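Local coordinates for solute-binding protein (Thermoactinomyces vulgaris, PDB 2ZYO), which binds maltodextrins such as maltotetraose, and probably cyclodextrins, as the solute-binding component of a probable carbohydrate transport system, at residues A[16-28]-A[65-79]. Residues are numbered along the deposited sequence; the frame is centred on the assembly and turned at random.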
loop_
_atom_site.group_PDB
_atom_site.type_symbol
_atom_site.label_atom_id
_atom_site.label_comp_id
_atom_site.label_asym_id
_atom_site.label_seq_id
_atom_site.Cartn_x
_atom_site.Cartn_y
_atom_site.Cartn_z
ATOM N N GLY A 16 30.086 -20.266 -1.838
ATOM C CA GLY A 16 30.721 -20.243 -3.150
ATOM C C GLY A 16 30.064 -19.210 -4.041
ATOM O O GLY A 16 28.868 -18.937 -3.906
ATOM N N LYS A 17 30.848 -18.625 -4.942
ATOM C CA LYS A 17 30.339 -17.615 -5.864
ATOM C C LYS A 17 29.364 -18.255 -6.848
ATOM O O LYS A 17 29.722 -19.208 -7.540
ATOM C CB LYS A 17 31.483 -16.932 -6.615
ATOM C CG LYS A 17 31.058 -15.701 -7.412
ATOM C CD LYS A 17 32.188 -15.166 -8.280
ATOM C CE LYS A 17 33.158 -14.307 -7.481
ATOM N NZ LYS A 17 34.294 -13.828 -8.318
ATOM N N PRO A 18 28.122 -17.740 -6.904
ATOM C CA PRO A 18 27.147 -18.302 -7.833
ATOM C C PRO A 18 27.497 -17.946 -9.270
ATOM O O PRO A 18 28.008 -16.856 -9.528
ATOM C CB PRO A 18 25.838 -17.621 -7.423
ATOM C CG PRO A 18 26.259 -16.334 -6.806
ATOM C CD PRO A 18 27.565 -16.620 -6.125
ATOM N N ASP A 19 27.236 -18.864 -10.195
ATOM C CA ASP A 19 27.394 -18.561 -11.612
ATOM C C ASP A 19 26.299 -17.591 -12.035
ATOM O O ASP A 19 26.501 -16.748 -12.914
ATOM C CB ASP A 19 27.333 -19.834 -12.462
ATOM C CG ASP A 19 25.935 -20.418 -12.548
ATOM O OD1 ASP A 19 25.435 -20.930 -11.528
ATOM O OD2 ASP A 19 25.338 -20.369 -13.642
ATOM N N LYS A 20 25.140 -17.721 -11.391
ATOM C CA LYS A 20 23.975 -16.914 -11.709
ATOM C C LYS A 20 23.062 -16.737 -10.501
ATOM O O LYS A 20 22.991 -17.597 -9.616
ATOM C CB LYS A 20 23.193 -17.526 -12.879
ATOM C CG LYS A 20 22.340 -18.733 -12.527
ATOM C CD LYS A 20 21.630 -19.312 -13.747
ATOM C CE LYS A 20 20.487 -18.427 -14.215
ATOM N NZ LYS A 20 19.628 -19.123 -15.212
ATOM N N LEU A 21 22.381 -15.599 -10.472
ATOM C CA LEU A 21 21.296 -15.363 -9.537
ATOM C C LEU A 21 20.046 -15.111 -10.362
ATOM O O LEU A 21 20.132 -14.594 -11.477
ATOM C CB LEU A 21 21.609 -14.166 -8.633
ATOM C CG LEU A 21 22.786 -14.361 -7.665
ATOM C CD1 LEU A 21 23.239 -13.031 -7.078
ATOM C CD2 LEU A 21 22.442 -15.361 -6.559
ATOM N N VAL A 22 18.894 -15.502 -9.827
ATOM C CA VAL A 22 17.626 -15.354 -10.540
ATOM C C VAL A 22 16.731 -14.363 -9.804
ATOM O O VAL A 22 16.602 -14.419 -8.580
ATOM C CB VAL A 22 16.902 -16.717 -10.724
ATOM C CG1 VAL A 22 15.594 -16.546 -11.493
ATOM C CG2 VAL A 22 17.803 -17.718 -11.446
ATOM N N VAL A 23 16.123 -13.459 -10.570
ATOM C CA VAL A 23 15.247 -12.428 -10.032
ATOM C C VAL A 23 13.921 -12.492 -10.784
ATOM O O VAL A 23 13.916 -12.542 -12.012
ATOM C CB VAL A 23 15.880 -11.023 -10.209
ATOM C CG1 VAL A 23 14.907 -9.924 -9.840
ATOM C CG2 VAL A 23 17.156 -10.892 -9.377
ATOM N N TRP A 24 12.808 -12.514 -10.052
ATOM C CA TRP A 24 11.484 -12.411 -10.672
ATOM C C TRP A 24 10.955 -10.991 -10.534
ATOM O O TRP A 24 10.924 -10.438 -9.433
ATOM C CB TRP A 24 10.484 -13.388 -10.050
ATOM C CG TRP A 24 10.745 -14.840 -10.328
ATOM C CD1 TRP A 24 11.608 -15.366 -11.247
ATOM C CD2 TRP A 24 10.106 -15.952 -9.695
ATOM N NE1 TRP A 24 11.563 -16.741 -11.207
ATOM C CE2 TRP A 24 10.643 -17.126 -10.268
ATOM C CE3 TRP A 24 9.136 -16.070 -8.690
ATOM C CZ2 TRP A 24 10.243 -18.405 -9.870
ATOM C CZ3 TRP A 24 8.737 -17.343 -8.295
ATOM C CH2 TRP A 24 9.292 -18.492 -8.883
ATOM N N GLU A 25 10.538 -10.409 -11.654
ATOM C CA GLU A 25 10.021 -9.046 -11.674
ATOM C C GLU A 25 8.699 -8.967 -12.440
ATOM O O GLU A 25 8.449 -9.766 -13.347
ATOM C CB GLU A 25 11.061 -8.085 -12.268
ATOM C CG GLU A 25 10.660 -6.603 -12.297
ATOM C CD GLU A 25 10.343 -6.035 -10.923
ATOM O OE1 GLU A 25 11.212 -5.342 -10.357
ATOM O OE2 GLU A 25 9.233 -6.281 -10.404
ATOM N N ASN A 26 7.873 -7.994 -12.055
ATOM C CA ASN A 26 6.548 -7.756 -12.636
ATOM C C ASN A 26 6.474 -7.961 -14.146
ATOM O O ASN A 26 7.243 -7.368 -14.901
ATOM C CB ASN A 26 6.071 -6.343 -12.279
ATOM C CG ASN A 26 4.605 -6.114 -12.605
ATOM O OD1 ASN A 26 3.889 -7.035 -12.998
ATOM N ND2 ASN A 26 4.152 -4.879 -12.430
ATOM N N ALA A 27 5.529 -8.799 -14.568
ATOM C CA ALA A 27 5.378 -9.167 -15.975
ATOM C C ALA A 27 4.477 -8.215 -16.763
ATOM O O ALA A 27 4.627 -8.091 -17.980
ATOM C CB ALA A 27 4.867 -10.595 -16.093
ATOM N N ASP A 28 3.550 -7.552 -16.073
ATOM C CA ASP A 28 2.550 -6.697 -16.729
ATOM C C ASP A 28 3.019 -5.269 -16.993
ATOM O O ASP A 28 2.500 -4.589 -17.887
ATOM C CB ASP A 28 1.226 -6.690 -15.947
ATOM C CG ASP A 28 1.355 -6.097 -14.550
ATOM O OD1 ASP A 28 1.816 -4.941 -14.410
ATOM O OD2 ASP A 28 0.966 -6.790 -13.584
ATOM N N LEU A 65 6.555 -19.487 -6.530
ATOM C CA LEU A 65 7.695 -19.867 -5.691
ATOM C C LEU A 65 7.380 -21.093 -4.832
ATOM O O LEU A 65 8.261 -21.914 -4.564
ATOM C CB LEU A 65 8.153 -18.696 -4.812
ATOM C CG LEU A 65 9.499 -18.851 -4.086
ATOM C CD1 LEU A 65 10.668 -18.946 -5.070
ATOM C CD2 LEU A 65 9.714 -17.708 -3.104
ATOM N N THR A 66 6.122 -21.211 -4.408
ATOM C CA THR A 66 5.658 -22.374 -3.645
ATOM C C THR A 66 5.851 -23.671 -4.442
ATOM O O THR A 66 6.124 -24.727 -3.866
ATOM C CB THR A 66 4.180 -22.209 -3.205
ATOM O OG1 THR A 66 4.020 -20.948 -2.545
ATOM C CG2 THR A 66 3.762 -23.316 -2.245
ATOM N N LEU A 67 5.726 -23.576 -5.764
ATOM C CA LEU A 67 5.956 -24.712 -6.656
ATOM C C LEU A 67 7.425 -24.824 -7.081
ATOM O O LEU A 67 8.042 -25.884 -6.933
ATOM C CB LEU A 67 5.048 -24.614 -7.891
ATOM C CG LEU A 67 5.078 -25.736 -8.935
ATOM C CD1 LEU A 67 4.433 -27.012 -8.404
ATOM C CD2 LEU A 67 4.394 -25.286 -10.219
ATOM N N ASP A 68 7.974 -23.730 -7.604
ATOM C CA ASP A 68 9.308 -23.733 -8.207
ATOM C C ASP A 68 10.449 -23.798 -7.199
ATOM O O ASP A 68 11.489 -24.390 -7.485
ATOM C CB ASP A 68 9.496 -22.510 -9.109
ATOM C CG ASP A 68 8.674 -22.585 -10.386
ATOM O OD1 ASP A 68 7.854 -23.517 -10.534
ATOM O OD2 ASP A 68 8.857 -21.703 -11.248
ATOM N N GLY A 69 10.257 -23.180 -6.036
ATOM C CA GLY A 69 11.270 -23.169 -4.976
ATOM C C GLY A 69 11.728 -24.560 -4.561
ATOM O O GLY A 69 12.914 -24.878 -4.675
ATOM N N PRO A 70 10.792 -25.396 -4.066
ATOM C CA PRO A 70 11.100 -26.792 -3.734
ATOM C C PRO A 70 11.646 -27.603 -4.913
ATOM O O PRO A 70 12.434 -28.527 -4.708
ATOM C CB PRO A 70 9.742 -27.352 -3.298
ATOM C CG PRO A 70 8.990 -26.174 -2.820
ATOM C CD PRO A 70 9.391 -25.066 -3.744
ATOM N N ALA A 71 11.230 -27.254 -6.129
ATOM C CA ALA A 71 11.694 -27.926 -7.346
ATOM C C ALA A 71 13.127 -27.549 -7.745
ATOM O O ALA A 71 13.717 -28.181 -8.625
ATOM C CB ALA A 71 10.731 -27.651 -8.495
ATOM N N GLY A 72 13.678 -26.526 -7.095
ATOM C CA GLY A 72 15.034 -26.053 -7.379
ATOM C C GLY A 72 15.108 -25.063 -8.528
ATOM O O GLY A 72 16.203 -24.683 -8.958
ATOM N N LYS A 73 13.943 -24.637 -9.012
ATOM C CA LYS A 73 13.839 -23.747 -10.170
ATOM C C LYS A 73 13.361 -22.347 -9.777
ATOM O O LYS A 73 13.014 -21.531 -10.637
ATOM C CB LYS A 73 12.892 -24.352 -11.213
ATOM C CG LYS A 73 13.261 -25.758 -11.667
ATOM C CD LYS A 73 12.113 -26.399 -12.425
ATOM C CE LYS A 73 12.355 -27.882 -12.640
ATOM N NZ LYS A 73 11.273 -28.509 -13.448
ATOM N N GLY A 74 13.344 -22.073 -8.476
ATOM C CA GLY A 74 12.855 -20.797 -7.971
ATOM C C GLY A 74 13.860 -19.669 -8.092
ATOM O O GLY A 74 15.065 -19.902 -8.237
ATOM N N ALA A 75 13.354 -18.441 -8.029
ATOM C CA ALA A 75 14.192 -17.245 -8.014
ATOM C C ALA A 75 14.923 -17.099 -6.688
ATOM O O ALA A 75 14.471 -17.597 -5.661
ATOM C CB ALA A 75 13.350 -16.016 -8.267
ATOM N N ASP A 76 16.056 -16.406 -6.715
ATOM C CA ASP A 76 16.740 -16.036 -5.484
ATOM C C ASP A 76 16.051 -14.833 -4.853
ATOM O O ASP A 76 15.829 -14.800 -3.638
ATOM C CB ASP A 76 18.213 -15.747 -5.758
ATOM C CG ASP A 76 18.952 -16.967 -6.266
ATOM O OD1 ASP A 76 19.246 -17.863 -5.451
ATOM O OD2 ASP A 76 19.227 -17.036 -7.482
ATOM N N LEU A 77 15.703 -13.856 -5.688
ATOM C CA LEU A 77 14.985 -12.672 -5.230
ATOM C C LEU A 77 13.599 -12.608 -5.854
ATOM O O LEU A 77 13.439 -12.809 -7.058
ATOM C CB LEU A 77 15.770 -11.392 -5.545
ATOM C CG LEU A 77 17.179 -11.218 -4.963
ATOM C CD1 LEU A 77 17.690 -9.823 -5.278
ATOM C CD2 LEU A 77 17.221 -11.472 -3.458
ATOM N N VAL A 78 12.607 -12.337 -5.010
ATOM C CA VAL A 78 11.211 -12.228 -5.427
ATOM C C VAL A 78 10.622 -10.922 -4.898
ATOM O O VAL A 78 11.236 -10.249 -4.066
ATOM C CB VAL A 78 10.366 -13.430 -4.930
ATOM C CG1 VAL A 78 10.796 -14.719 -5.633
ATOM C CG2 VAL A 78 10.472 -13.582 -3.412
ATOM N N THR A 79 9.436 -10.565 -5.383
ATOM C CA THR A 79 8.804 -9.306 -5.002
ATOM C C THR A 79 7.278 -9.363 -5.063
ATOM O O THR A 79 6.708 -9.934 -5.991
ATOM C CB THR A 79 9.354 -8.114 -5.844
ATOM O OG1 THR A 79 8.746 -6.891 -5.415
ATOM C CG2 THR A 79 9.114 -8.315 -7.335
HETATM O O HOH W 1 20.844 -18.942 -8.301
HETATM O O HOH W 2 12.929 -19.017 -12.379
#
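Val22 and Trp24 on strand 20-25 meet Leu77 on strand 77-79 through parallel backbones, their short axes 7° apart, with Leu77 N donating to Val22 O and Trp24 N to Leu77 O in two nearly straight bonds that flank Val23. Val22 O takes a second, more bent bond from Asp76 N, so two adjacent amides grip one carbonyl. The Asp76 carboxylate closes the arrangement: OD2 receives Val22 N at 2.8 Å on its anti lone pair and a hydrogen bond from a water that also donates to Lys20 O, while OD1 is hydrogen-bonded to Ser290 OG. The chain runs from strand 20-25 through helix 30-47, strand 50-55 and helix 61-71 to strand 77-81, the alternating beta/alpha order of the periplasmic-binding-protein fold; strand 20-25, paired in parallel with 50-55, touches 77-81 through a single bridge at Val23 and Leu77. Trp24, with CG beside its own backbone N (chi1 -68°), lays its indole over the loop that leaves the helix. Ala75 CB sits 3.3 Å from the five-membered ring centroid, almost exactly on its normal, a CH-pi contact; CZ3 reaches Leu65 CB at 3.8 Å, and CE3 runs beside Val78 CG1 at 3.7 Å. In the ring plane, NE1 donates to a water that bonds Lys73 O. Replacing Trp24 by an alanine would probably uncover the Ala75 methyl, leave a gap beside Leu65 and Val78 where the six-membered ring lay, and deprive that water of its indole donor. Further along, Thr79 CG2 packs 3.5 Å from Trp24 O.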